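PDB 4FYE: SidF, inhibitor of growth family, member 3 from Legionella pneumophila subsp. pneumophila, which probably removes phosphate from phosphoinositide lipids, acting as a phosphatidylinositol-3,4,5-trisphosphate 3-phosphatase. Local coordinates for residues S268-R273 / A641-S646; Y358-T363 / M414-V419; G470-L475 / K570-L575. The protein carries 1 engineered substitution. One frame throughout, in Å; residues are numbered along the deposited sequence.

Interaction 1 (S268-R273 / A641-S646). Engineered in segment 641-646: Ser646 (natural residue Cys). With PO4 (phosphate ion), chain B.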
ATOM      1  N   SER A 268      -1.652  -1.980   0.762  1.00 40.48           N
ATOM      2  CA  SER A 268      -1.663  -0.771  -0.042  1.00 39.17           C
ATOM      3  C   SER A 268      -1.919   0.357   0.926  1.00 38.78           C
ATOM      4  O   SER A 268      -2.944   0.368   1.651  1.00 37.95           O
ATOM      5  CB  SER A 268      -2.744  -0.829  -1.136  1.00 41.97           C
ATOM      6  OG  SER A 268      -3.220   0.452  -1.481  1.00 54.29           O
ATOM      7  N   GLY A 269      -1.006   1.313   0.961  1.00 41.41           N
ATOM      8  CA  GLY A 269      -1.023   2.326   1.987  1.00 43.03           C
ATOM      9  C   GLY A 269      -0.228   1.849   3.180  1.00 46.96           C
ATOM     10  O   GLY A 269       0.471   0.859   3.105  1.00 49.14           O
ATOM     11  N   PRO A 270      -0.301   2.579   4.275  1.00 43.40           N
ATOM     12  CA  PRO A 270      -1.157   3.750   4.376  1.00 51.31           C
ATOM     13  C   PRO A 270      -0.598   4.905   3.575  1.00 62.93           C
ATOM     14  O   PRO A 270       0.573   4.922   3.221  1.00 60.37           O
ATOM     15  CB  PRO A 270      -1.104   4.075   5.858  1.00 54.66           C
ATOM     16  CG  PRO A 270       0.251   3.646   6.268  1.00 50.05           C
ATOM     17  CD  PRO A 270       0.649   2.499   5.390  1.00 44.81           C
ATOM     18  N   GLY A 271      -1.445   5.882   3.312  1.00 68.38           N
ATOM     19  CA  GLY A 271      -1.044   7.042   2.554  1.00 72.62           C
ATOM     20  C   GLY A 271      -0.310   7.824   3.603  1.00 73.78           C
ATOM     21  O   GLY A 271       0.130   7.233   4.576  1.00 74.54           O
ATOM     22  N   ALA A 272      -0.112   9.115   3.421  1.00 76.52           N
ATOM     23  CA  ALA A 272       0.681   9.823   4.399  1.00 74.47           C
ATOM     24  C   ALA A 272       0.052   9.595   5.765  1.00 76.63           C
ATOM     25  O   ALA A 272      -1.164   9.644   5.932  1.00 79.12           O
ATOM     26  CB  ALA A 272       0.732  11.299   4.072  1.00 82.11           C
ATOM     27  N   ARG A 273       0.913   9.329   6.737  1.00 78.59           N
ATOM     28  CA  ARG A 273       0.511   8.986   8.086  1.00 68.60           C
ATOM     29  C   ARG A 273       0.266  10.273   8.797  1.00 65.50           C
ATOM     30  O   ARG A 273      -0.064  10.302   9.972  1.00 60.85           O
ATOM     31  CB  ARG A 273       1.642   8.272   8.801  1.00 71.65           C
ATOM     32  CG  ARG A 273       1.676   6.780   8.586  1.00 63.12           C
ATOM     33  CD  ARG A 273       3.098   6.283   8.628  1.00 55.81           C
ATOM     34  NE  ARG A 273       3.386   5.468   7.468  1.00 50.75           N
ATOM     35  CZ  ARG A 273       3.844   4.232   7.533  1.00 56.42           C
ATOM     36  NH1 ARG A 273       4.070   3.674   8.705  1.00 55.07           N
ATOM     37  NH2 ARG A 273       4.075   3.558   6.426  1.00 49.14           N
ATOM     38  N   ALA A 641       5.736  -7.239   6.787  1.00 43.07           N
ATOM     39  CA  ALA A 641       4.562  -6.613   6.282  1.00 42.11           C
ATOM     40  C   ALA A 641       4.996  -5.426   5.361  1.00 41.46           C
ATOM     41  O   ALA A 641       5.541  -4.452   5.868  1.00 47.07           O
ATOM     42  CB  ALA A 641       3.743  -6.102   7.437  1.00 36.43           C
ATOM     43  N   ASN A 642       4.807  -5.503   4.037  1.00 41.68           N
ATOM     44  CA  ASN A 642       5.215  -4.382   3.153  1.00 41.81           C
ATOM     45  C   ASN A 642       4.114  -3.280   2.986  1.00 40.66           C
ATOM     46  O   ASN A 642       3.021  -3.540   2.424  1.00 40.78           O
ATOM     47  CB  ASN A 642       5.740  -4.919   1.800  1.00 43.53           C
ATOM     48  CG  ASN A 642       5.860  -3.819   0.723  1.00 46.00           C
ATOM     49  OD1 ASN A 642       5.094  -3.818  -0.250  1.00 48.41           O
ATOM     50  ND2 ASN A 642       6.749  -2.849   0.927  1.00 42.85           N
ATOM     51  N   THR A 643       4.377  -2.091   3.535  1.00 39.71           N
ATOM     52  CA  THR A 643       3.530  -0.873   3.341  1.00 36.66           C
ATOM     53  C   THR A 643       4.186   0.020   2.241  1.00 40.42           C
ATOM     54  O   THR A 643       5.402   0.012   2.065  1.00 40.66           O
ATOM     55  CB  THR A 643       3.445  -0.031   4.634  1.00 36.80           C
ATOM     56  OG1 THR A 643       4.799   0.317   5.067  1.00 38.41           O
ATOM     57  CG2 THR A 643       2.799  -0.854   5.808  1.00 37.14           C
ATOM     58  N   LYS A 644       3.380   0.816   1.540  1.00 40.18           N
ATOM     59  CA  LYS A 644       3.789   1.505   0.344  1.00 46.23           C
ATOM     60  C   LYS A 644       2.807   2.639   0.014  1.00 48.56           C
ATOM     61  O   LYS A 644       1.596   2.583   0.321  1.00 43.65           O
ATOM     62  CB  LYS A 644       3.985   0.564  -0.872  1.00 41.45           C
ATOM     63  CG  LYS A 644       2.880  -0.402  -1.059  1.00 35.54           C
ATOM     64  CD  LYS A 644       3.300  -1.450  -2.094  1.00 41.36           C
ATOM     65  CE  LYS A 644       2.396  -2.677  -2.063  1.00 39.93           C
ATOM     66  NZ  LYS A 644       2.636  -3.365  -0.748  1.00 40.76           N
ATOM     67  N   GLY A 645       3.373   3.694  -0.582  1.00 53.07           N
ATOM     68  CA  GLY A 645       2.790   4.995  -0.382  1.00 61.07           C
ATOM     69  C   GLY A 645       3.479   6.223  -0.990  1.00 71.03           C
ATOM     70  O   GLY A 645       4.739   6.354  -1.233  1.00 42.37           O
ATOM     71  N   SER A 646       2.573   7.166  -1.159  1.00 69.51           N
ATOM     72  CA  SER A 646       2.796   8.385  -1.841  1.00 62.53           C
ATOM     73  C   SER A 646       1.888   9.219  -0.930  1.00 67.58           C
ATOM     74  O   SER A 646       1.521   8.721   0.151  1.00 59.60           O
ATOM     75  CB  SER A 646       2.314   8.208  -3.300  1.00 54.29           C
ATOM     76  OG  SER A 646       0.996   7.565  -3.506  1.00 43.39           O
TER
HETATM   77  P   PO4 B 801       0.352  10.392  -5.183  1.00 62.81           P
HETATM   78  O1  PO4 B 801       1.402   9.947  -6.209  1.00 58.13           O
HETATM   79  O2  PO4 B 801       1.023  11.042  -3.979  1.00 83.68           O
HETATM   80  O3  PO4 B 801      -0.662  11.427  -5.691  1.00 66.41           O
HETATM   81  O4  PO4 B 801      -0.445   9.162  -4.707  1.00 78.06           O
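Thr643 carries the side-chain part of this contact, in which the end of strand 260-268 and the loop after it lie against strand 641-645. Its CB sits 3.5 Å from the carbonyl oxygen Gly269 O. Thr643 CB and CG2 meet Pro270 CD at 3.8 and 4.0 Å, the two side chains crossing obliquely, while OG1 stands between the backbone N and the carbonyl carbon (chi1 56°). There OG1 bonds to Glu356 and lies at the in-plane edge of the Arg273 guanidinium, 3.6 Å from Arg273 NH2, which forms a salt bridge with the same Glu356. Pro270 CG rests on one face of that guanidinium, and Gln298 takes NH1. The backbones meet at a single antiparallel hydrogen-bonded pair, Gly269 with Lys644, both of whose bonds are weak; the peptide before Pro270 is cis. Beyond the strand begins a CX5R phosphatase P-loop, with the engineered Ser646 where the natural protein has Cys and Arg652 at its far end. A phosphate ion, probably from the crystallisation liquor, occupies it. Ser646 OG, itself bonded to Gly653 N, donates a very short bond to phosphate O4 (2.5 Å), and Arg652 NE with the backbone N atoms of Lys647 and Asp651 also binds the ion.

Interaction 2 (Y358-T363 / M414-V419)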
ATOM      1  N   TYR A 358       8.596  -0.234   4.780  1.00 46.14           N
ATOM      2  CA  TYR A 358       7.831   0.795   4.096  1.00 43.42           C
ATOM      3  C   TYR A 358       8.605   1.184   2.832  1.00 42.44           C
ATOM      4  O   TYR A 358       9.620   1.821   2.919  1.00 48.54           O
ATOM      5  CB  TYR A 358       7.587   1.955   5.083  1.00 39.08           C
ATOM      6  CG  TYR A 358       6.917   3.148   4.492  1.00 42.54           C
ATOM      7  CD1 TYR A 358       5.902   3.019   3.548  1.00 41.22           C
ATOM      8  CD2 TYR A 358       7.257   4.425   4.903  1.00 40.79           C
ATOM      9  CE1 TYR A 358       5.284   4.145   3.009  1.00 42.27           C
ATOM     10  CE2 TYR A 358       6.674   5.543   4.341  1.00 42.20           C
ATOM     11  CZ  TYR A 358       5.696   5.409   3.392  1.00 45.47           C
ATOM     12  OH  TYR A 358       5.098   6.554   2.861  1.00 54.29           O
ATOM     13  N   THR A 359       8.203   0.759   1.645  1.00 44.02           N
ATOM     14  CA  THR A 359       8.931   1.303   0.477  1.00 43.55           C
ATOM     15  C   THR A 359       8.200   2.548  -0.039  1.00 42.85           C
ATOM     16  O   THR A 359       7.207   2.470  -0.741  1.00 43.51           O
ATOM     17  CB  THR A 359       9.152   0.273  -0.616  1.00 41.52           C
ATOM     18  OG1 THR A 359       7.930  -0.341  -0.844  1.00 39.02           O
ATOM     19  CG2 THR A 359      10.161  -0.864  -0.127  1.00 46.44           C
ATOM     20  N   GLN A 360       8.698   3.707   0.357  1.00 40.67           N
ATOM     21  CA  GLN A 360       8.069   4.960  -0.044  1.00 40.06           C
ATOM     22  C   GLN A 360       8.583   5.362  -1.427  1.00 41.18           C
ATOM     23  O   GLN A 360       9.721   5.007  -1.818  1.00 41.83           O
ATOM     24  CB  GLN A 360       8.451   6.024   0.974  1.00 39.79           C
ATOM     25  CG  GLN A 360       7.723   7.327   0.873  1.00 41.67           C
ATOM     26  CD  GLN A 360       8.273   8.351   1.881  1.00 50.09           C
ATOM     27  OE1 GLN A 360       9.505   8.603   1.961  1.00 47.34           O
ATOM     28  NE2 GLN A 360       7.359   8.958   2.646  1.00 46.92           N
ATOM     29  N   VAL A 361       7.783   6.154  -2.130  1.00 38.59           N
ATOM     30  CA  VAL A 361       7.991   6.396  -3.540  1.00 42.56           C
ATOM     31  C   VAL A 361       7.718   7.887  -3.992  1.00 43.07           C
ATOM     32  O   VAL A 361       7.716   8.222  -5.141  1.00 45.60           O
ATOM     33  CB  VAL A 361       7.202   5.273  -4.238  1.00 43.55           C
ATOM     34  CG1 VAL A 361       6.023   5.770  -4.996  1.00 39.85           C
ATOM     35  CG2 VAL A 361       8.112   4.290  -4.953  1.00 46.72           C
ATOM     36  N   VAL A 362       7.514   8.756  -3.020  1.00 47.57           N
ATOM     37  CA  VAL A 362       7.569  10.247  -3.041  1.00 45.47           C
ATOM     38  C   VAL A 362       8.964  10.794  -3.451  1.00 44.38           C
ATOM     39  O   VAL A 362       9.916  10.077  -3.479  1.00 47.13           O
ATOM     40  CB  VAL A 362       7.228  10.604  -1.572  1.00 49.60           C
ATOM     41  CG1 VAL A 362       8.231  11.519  -0.895  1.00 56.30           C
ATOM     42  CG2 VAL A 362       5.737  10.871  -1.311  1.00 43.39           C
ATOM     43  N   THR A 363       9.097  12.042  -3.879  1.00 46.97           N
ATOM     44  CA  THR A 363      10.441  12.585  -4.022  1.00 45.20           C
ATOM     45  C   THR A 363      10.718  13.636  -2.913  1.00 47.07           C
ATOM     46  O   THR A 363      10.391  14.833  -3.009  1.00 47.59           O
ATOM     47  CB  THR A 363      10.972  12.802  -5.497  1.00 47.59           C
ATOM     48  OG1 THR A 363      12.002  13.839  -5.597  1.00 46.65           O
ATOM     49  CG2 THR A 363       9.976  13.012  -6.444  1.00 37.07           C
ATOM     50  N   MET A 414      12.800   1.302   6.213  1.00 49.84           N
ATOM     51  CA  MET A 414      12.185   2.290   5.448  1.00 49.75           C
ATOM     52  C   MET A 414      13.112   2.668   4.358  1.00 51.79           C
ATOM     53  O   MET A 414      14.275   2.924   4.652  1.00 51.45           O
ATOM     54  CB  MET A 414      11.874   3.509   6.266  1.00 46.86           C
ATOM     55  CG  MET A 414      11.281   4.510   5.289  1.00 48.75           C
ATOM     56  SD  MET A 414      10.729   5.926   6.163  0.62 42.59           S
ATOM     57  CE  MET A 414      10.066   6.979   4.935  1.00 44.47           C
ATOM     58  N   SER A 415      12.594   2.712   3.113  1.00 47.84           N
ATOM     59  CA  SER A 415      13.359   3.266   1.963  1.00 49.59           C
ATOM     60  C   SER A 415      12.596   4.367   1.257  1.00 47.27           C
ATOM     61  O   SER A 415      11.401   4.437   1.347  1.00 50.00           O
ATOM     62  CB  SER A 415      13.749   2.183   0.951  1.00 52.00           C
ATOM     63  OG  SER A 415      12.621   1.507   0.418  1.00 53.27           O
ATOM     64  N   SER A 416      13.265   5.237   0.526  1.00 48.98           N
ATOM     65  CA  SER A 416      12.516   6.267  -0.127  1.00 44.26           C
ATOM     66  C   SER A 416      13.186   6.610  -1.420  1.00 46.48           C
ATOM     67  O   SER A 416      14.176   7.339  -1.434  1.00 47.15           O
ATOM     68  CB  SER A 416      12.443   7.454   0.778  1.00 48.43           C
ATOM     69  OG  SER A 416      11.658   8.442   0.161  1.00 51.80           O
ATOM     70  N   TRP A 417      12.682   6.065  -2.527  1.00 43.13           N
ATOM     71  CA  TRP A 417      13.322   6.352  -3.803  1.00 42.04           C
ATOM     72  C   TRP A 417      12.254   6.766  -4.735  1.00 42.11           C
ATOM     73  O   TRP A 417      11.330   5.967  -5.026  1.00 38.34           O
ATOM     74  CB  TRP A 417      13.936   5.111  -4.393  1.00 44.36           C
ATOM     75  CG  TRP A 417      15.232   4.630  -3.817  1.00 47.05           C
ATOM     76  CD1 TRP A 417      16.501   5.225  -3.949  1.00 50.58           C
ATOM     77  CD2 TRP A 417      15.462   3.381  -3.102  1.00 43.98           C
ATOM     78  NE1 TRP A 417      17.453   4.459  -3.319  1.00 50.99           N
ATOM     79  CE2 TRP A 417      16.902   3.334  -2.808  1.00 48.85           C
ATOM     80  CE3 TRP A 417      14.662   2.349  -2.694  1.00 43.45           C
ATOM     81  CZ2 TRP A 417      17.476   2.290  -2.117  1.00 48.35           C
ATOM     82  CZ3 TRP A 417      15.240   1.287  -1.998  1.00 47.53           C
ATOM     83  CH2 TRP A 417      16.608   1.264  -1.698  1.00 49.33           C
ATOM     84  N   GLY A 418      12.429   7.974  -5.289  1.00 40.55           N
ATOM     85  CA  GLY A 418      11.375   8.665  -6.019  1.00 36.80           C
ATOM     86  C   GLY A 418      11.039   8.050  -7.361  1.00 37.34           C
ATOM     87  O   GLY A 418      11.856   7.285  -7.945  1.00 38.00           O
ATOM     88  N   VAL A 419       9.875   8.431  -7.904  1.00 34.06           N
ATOM     89  CA  VAL A 419       9.474   7.877  -9.153  1.00 37.15           C
ATOM     90  C   VAL A 419       9.001   8.959 -10.177  1.00 41.23           C
ATOM     91  O   VAL A 419       8.851   8.701 -11.379  1.00 42.57           O
ATOM     92  CB  VAL A 419       8.439   6.810  -8.693  1.00 39.06           C
ATOM     93  CG1 VAL A 419       7.058   7.222  -8.863  1.00 32.15           C
ATOM     94  CG2 VAL A 419       8.835   5.360  -8.918  1.00 36.41           C
TER
HETATM   95  O   HOH W   1      11.107   2.895  -1.839  1.00 49.35           O
HETATM   96  O   HOH W   2       8.197  10.378  -6.750  1.00 39.46           O
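Tyr358 and Met414 lie side by side and point the same way, paired residues on one face of two parallel strands. Each has CG anti to its backbone N (chi1 175° and 177°). The extended methionine chain runs alongside the ring and brings its methyl CE obliquely to Tyr358 CE2, at 3.7 Å. Its sulfur makes a Met-aromatic contact, SD lying 5.2 Å from the centroid of the Tyr358 ring. Gln360, two residues on and on the same face, sets its CB above one face of that ring, toward the rim, and crosses Met414 obliquely, so that Met414 CE comes within 3.4 Å of Gln360 OE1. Strands 353-360 and 402-416 are the inner pair of a four-stranded mixed sheet, their short segments 10° from parallel. Ser415 N donates an almost straight bond to Tyr358 O, Gln360 N one to Ser415 O, and Trp417 N one to Gln360 O. Past the strand ends a water joins Val361 O to Val419 N, and the two valines cross with their CG2 methyls touching. Ser416 OG approaches Gln360 OE1 in the carbonyl plane, on a lone pair, at 2.8 Å. Gln360 NE2 donates to Gln376 O of helix 373-387 and, weakly, to Tyr358 OH. Gln360 O receives a second bond from a water that also meets Ser415 OG. With OE1 accepting and NE2 donating, the pattern is consistent with one orientation of this buried amide, its polar atoms satisfied beside the apolar contact of the Tyr358 ring with Met414.

Interaction 3 (G470-L475 / K570-L575)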
ATOM      1  N   GLY A 470      25.438 -23.331  -1.218  1.00 96.54           N
ATOM      2  CA  GLY A 470      26.560 -22.983  -0.359  1.00 97.62           C
ATOM      3  C   GLY A 470      27.436 -21.972  -1.080  1.00 99.09           C
ATOM      4  O   GLY A 470      27.757 -20.907  -0.535  1.00102.41           O
ATOM      5  N   ALA A 471      27.796 -22.294  -2.321  1.00 95.67           N
ATOM      6  CA  ALA A 471      28.687 -21.461  -3.099  1.00 96.13           C
ATOM      7  C   ALA A 471      28.108 -20.055  -3.352  1.00 93.98           C
ATOM      8  O   ALA A 471      28.856 -19.104  -3.531  1.00 95.00           O
ATOM      9  CB  ALA A 471      29.031 -22.153  -4.400  1.00 95.59           C
ATOM     10  N   LEU A 472      26.789 -19.911  -3.335  1.00 93.73           N
ATOM     11  CA  LEU A 472      26.175 -18.581  -3.550  1.00 91.53           C
ATOM     12  C   LEU A 472      26.246 -17.821  -2.235  1.00 89.13           C
ATOM     13  O   LEU A 472      26.630 -16.639  -2.167  1.00 83.85           O
ATOM     14  CB  LEU A 472      24.714 -18.727  -3.983  1.00 85.19           C
ATOM     15  CG  LEU A 472      24.111 -17.713  -4.963  1.00 85.59           C
ATOM     16  CD1 LEU A 472      22.608 -17.701  -4.764  1.00 75.53           C
ATOM     17  CD2 LEU A 472      24.677 -16.288  -4.910  1.00 83.31           C
ATOM     18  N   HIS A 473      25.885 -18.551  -1.189  1.00 89.37           N
ATOM     19  CA  HIS A 473      25.848 -18.027   0.150  1.00 91.14           C
ATOM     20  C   HIS A 473      27.181 -17.407   0.476  1.00 93.28           C
ATOM     21  O   HIS A 473      27.232 -16.224   0.816  1.00 91.80           O
ATOM     22  CB  HIS A 473      25.493 -19.148   1.104  1.00 93.18           C
ATOM     23  CG  HIS A 473      25.427 -18.727   2.538  1.00 99.26           C
ATOM     24  ND1 HIS A 473      25.949 -17.574   2.976  1.00104.87           N
ATOM     25  CD2 HIS A 473      24.901 -19.371   3.656  1.00100.90           C
ATOM     26  CE1 HIS A 473      25.747 -17.467   4.301  1.00106.18           C
ATOM     27  NE2 HIS A 473      25.105 -18.569   4.714  1.00101.99           N
ATOM     28  N   THR A 474      28.267 -18.190   0.344  1.00 97.40           N
ATOM     29  CA  THR A 474      29.662 -17.717   0.574  1.00 96.52           C
ATOM     30  C   THR A 474      29.869 -16.349  -0.046  1.00 94.92           C
ATOM     31  O   THR A 474      30.314 -15.420   0.634  1.00 93.64           O
ATOM     32  CB  THR A 474      30.715 -18.692  -0.006  1.00100.42           C
ATOM     33  OG1 THR A 474      30.806 -19.841   0.834  1.00108.04           O
ATOM     34  CG2 THR A 474      32.125 -18.036  -0.126  1.00 99.98           C
ATOM     35  N   LEU A 475      29.513 -16.234  -1.327  1.00 92.40           N
ATOM     36  CA  LEU A 475      29.664 -14.989  -2.071  1.00 95.26           C
ATOM     37  C   LEU A 475      28.764 -13.854  -1.592  1.00 92.30           C
ATOM     38  O   LEU A 475      29.173 -12.680  -1.630  1.00 92.02           O
ATOM     39  CB  LEU A 475      29.460 -15.238  -3.563  1.00100.52           C
ATOM     40  CG  LEU A 475      30.439 -16.236  -4.221  1.00109.88           C
ATOM     41  CD1 LEU A 475      30.238 -16.240  -5.732  1.00110.23           C
ATOM     42  CD2 LEU A 475      31.905 -15.949  -3.900  1.00114.77           C
ATOM     43  N   LYS A 570      26.921 -15.756 -12.330  1.00 97.26           N
ATOM     44  CA  LYS A 570      27.211 -17.103 -12.813  1.00 94.78           C
ATOM     45  C   LYS A 570      26.780 -18.114 -11.740  1.00 93.99           C
ATOM     46  O   LYS A 570      26.230 -19.154 -12.086  1.00 96.33           O
ATOM     47  CB  LYS A 570      28.687 -17.279 -13.217  1.00106.62           C
ATOM     48  CG  LYS A 570      29.049 -18.567 -13.989  1.00110.18           C
ATOM     49  CD  LYS A 570      29.172 -18.389 -15.512  1.00113.82           C
ATOM     50  CE  LYS A 570      27.858 -17.985 -16.208  1.00111.80           C
ATOM     51  NZ  LYS A 570      28.007 -17.915 -17.699  1.00110.21           N
ATOM     52  N   ALA A 571      26.987 -17.792 -10.456  1.00 89.98           N
ATOM     53  CA  ALA A 571      26.600 -18.679  -9.333  1.00 88.09           C
ATOM     54  C   ALA A 571      25.080 -18.823  -9.158  1.00 85.41           C
ATOM     55  O   ALA A 571      24.583 -19.930  -8.936  1.00 85.71           O
ATOM     56  CB  ALA A 571      27.221 -18.203  -8.033  1.00 84.36           C
ATOM     57  N   LEU A 572      24.357 -17.702  -9.246  1.00 84.98           N
ATOM     58  CA  LEU A 572      22.881 -17.690  -9.192  1.00 76.51           C
ATOM     59  C   LEU A 572      22.278 -18.574 -10.296  1.00 75.67           C
ATOM     60  O   LEU A 572      21.413 -19.404 -10.049  1.00 73.90           O
ATOM     61  CB  LEU A 572      22.392 -16.267  -9.359  1.00 73.96           C
ATOM     62  CG  LEU A 572      21.347 -15.721  -8.375  1.00 75.05           C
ATOM     63  CD1 LEU A 572      20.861 -14.370  -8.882  1.00 73.98           C
ATOM     64  CD2 LEU A 572      20.139 -16.608  -8.135  1.00 70.04           C
ATOM     65  N   GLN A 573      22.770 -18.394 -11.510  1.00 74.64           N
ATOM     66  CA  GLN A 573      22.400 -19.206 -12.655  1.00 81.11           C
ATOM     67  C   GLN A 573      22.718 -20.745 -12.483  1.00 90.63           C
ATOM     68  O   GLN A 573      21.914 -21.613 -12.880  1.00 92.21           O
ATOM     69  CB  GLN A 573      23.122 -18.620 -13.877  1.00 82.21           C
ATOM     70  CG  GLN A 573      22.692 -19.179 -15.217  1.00 87.65           C
ATOM     71  CD  GLN A 573      23.646 -18.770 -16.330  1.00 96.64           C
ATOM     72  OE1 GLN A 573      24.747 -19.336 -16.482  1.00102.91           O
ATOM     73  NE2 GLN A 573      23.236 -17.774 -17.113  1.00100.03           N
ATOM     74  N   GLU A 574      23.872 -21.092 -11.906  1.00 90.59           N
ATOM     75  CA  GLU A 574      24.160 -22.513 -11.596  1.00 95.67           C
ATOM     76  C   GLU A 574      23.212 -23.021 -10.486  1.00 94.56           C
ATOM     77  O   GLU A 574      22.729 -24.168 -10.549  1.00 91.69           O
ATOM     78  CB  GLU A 574      25.645 -22.756 -11.210  1.00102.25           C
ATOM     79  CG  GLU A 574      26.704 -22.500 -12.295  1.00105.42           C
ATOM     80  CD  GLU A 574      28.138 -22.605 -11.769  1.00113.40           C
ATOM     81  OE1 GLU A 574      28.337 -22.423 -10.550  1.00118.27           O
ATOM     82  OE2 GLU A 574      29.084 -22.874 -12.552  1.00114.22           O
ATOM     83  N   LEU A 575      22.922 -22.170  -9.490  1.00 91.12           N
ATOM     84  CA  LEU A 575      21.940 -22.551  -8.476  1.00 89.54           C
ATOM     85  C   LEU A 575      20.613 -22.881  -9.140  1.00 87.69           C
ATOM     86  O   LEU A 575      20.013 -23.911  -8.839  1.00 87.16           O
ATOM     87  CB  LEU A 575      21.739 -21.490  -7.396  1.00 83.33           C
ATOM     88  CG  LEU A 575      21.394 -21.997  -5.976  1.00 83.63           C
ATOM     89  CD1 LEU A 575      20.543 -20.966  -5.250  1.00 77.41           C
ATOM     90  CD2 LEU A 575      20.682 -23.335  -5.944  1.00 80.30           C
TER
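Helices 467-476 and 522-583 run roughly antiparallel here, the axes of their segments 9.3 Å apart and crossing at -153°, with Leu472 and Ala571 closest across the interface at 5.8 Å between their CA atoms. This is antiparallel helix-helix packing between a short helix and a very long one, whose earlier part lies in a predicted coiled coil. The contact is small and wholly apolar. Leu472 and Leu475, one turn apart on the short helix, meet Ala571, Leu575 and the flank of Leu572 on the long one. Leu472 is the main wedge, giving up 81 Å² of its surface to the partner segment. Its branch point does part of the touching: CG of Leu472 lies 4.4 Å from the methyl CB of Ala571, which has nothing longer to hold the backbones apart. Farther out, CD1 of Leu472 passes 4.3 Å from CG of Leu572. Leu475, with CG anti to its carbonyl carbon, meets the Ala571 methyl from a direction roughly at right angles to that of Leu472, and Leu475 CD1 stops 4.3 Å from Ala571 CB. Helix 590-614 borders the interface: Cys603 touches Leu472, Tyr600 and Thr607 touch Leu572, and Phe599 touches Leu575, so these leucines pack among three helices. At the tips, Leu472 and Leu575 cross at about a right angle, and the two CD1 methyls meet at 3.9 Å.

Interactions 1 and 2 belong to one sheet, since strand 641-645 is the neighbour of strand 353-360. Thr643 O lies 2.9 Å from Thr359 N, and Gly645 O lies 3.2 Å from Val361 N; both are probable hydrogen bonds. Arg273 adds a cation-pi contact with Tyr358, so segment 268-273 reaches both contacts, whose centres are 10 Å apart. Both also border the phosphate site: the ion is held at the end of 641-646, and the side chain of Val362 is about 5 Å from it. Interaction 3 stands apart, its centre about 34 Å from that of interaction 1 and about 30 Å from that of interaction 2, in a helical region remote from the phosphate.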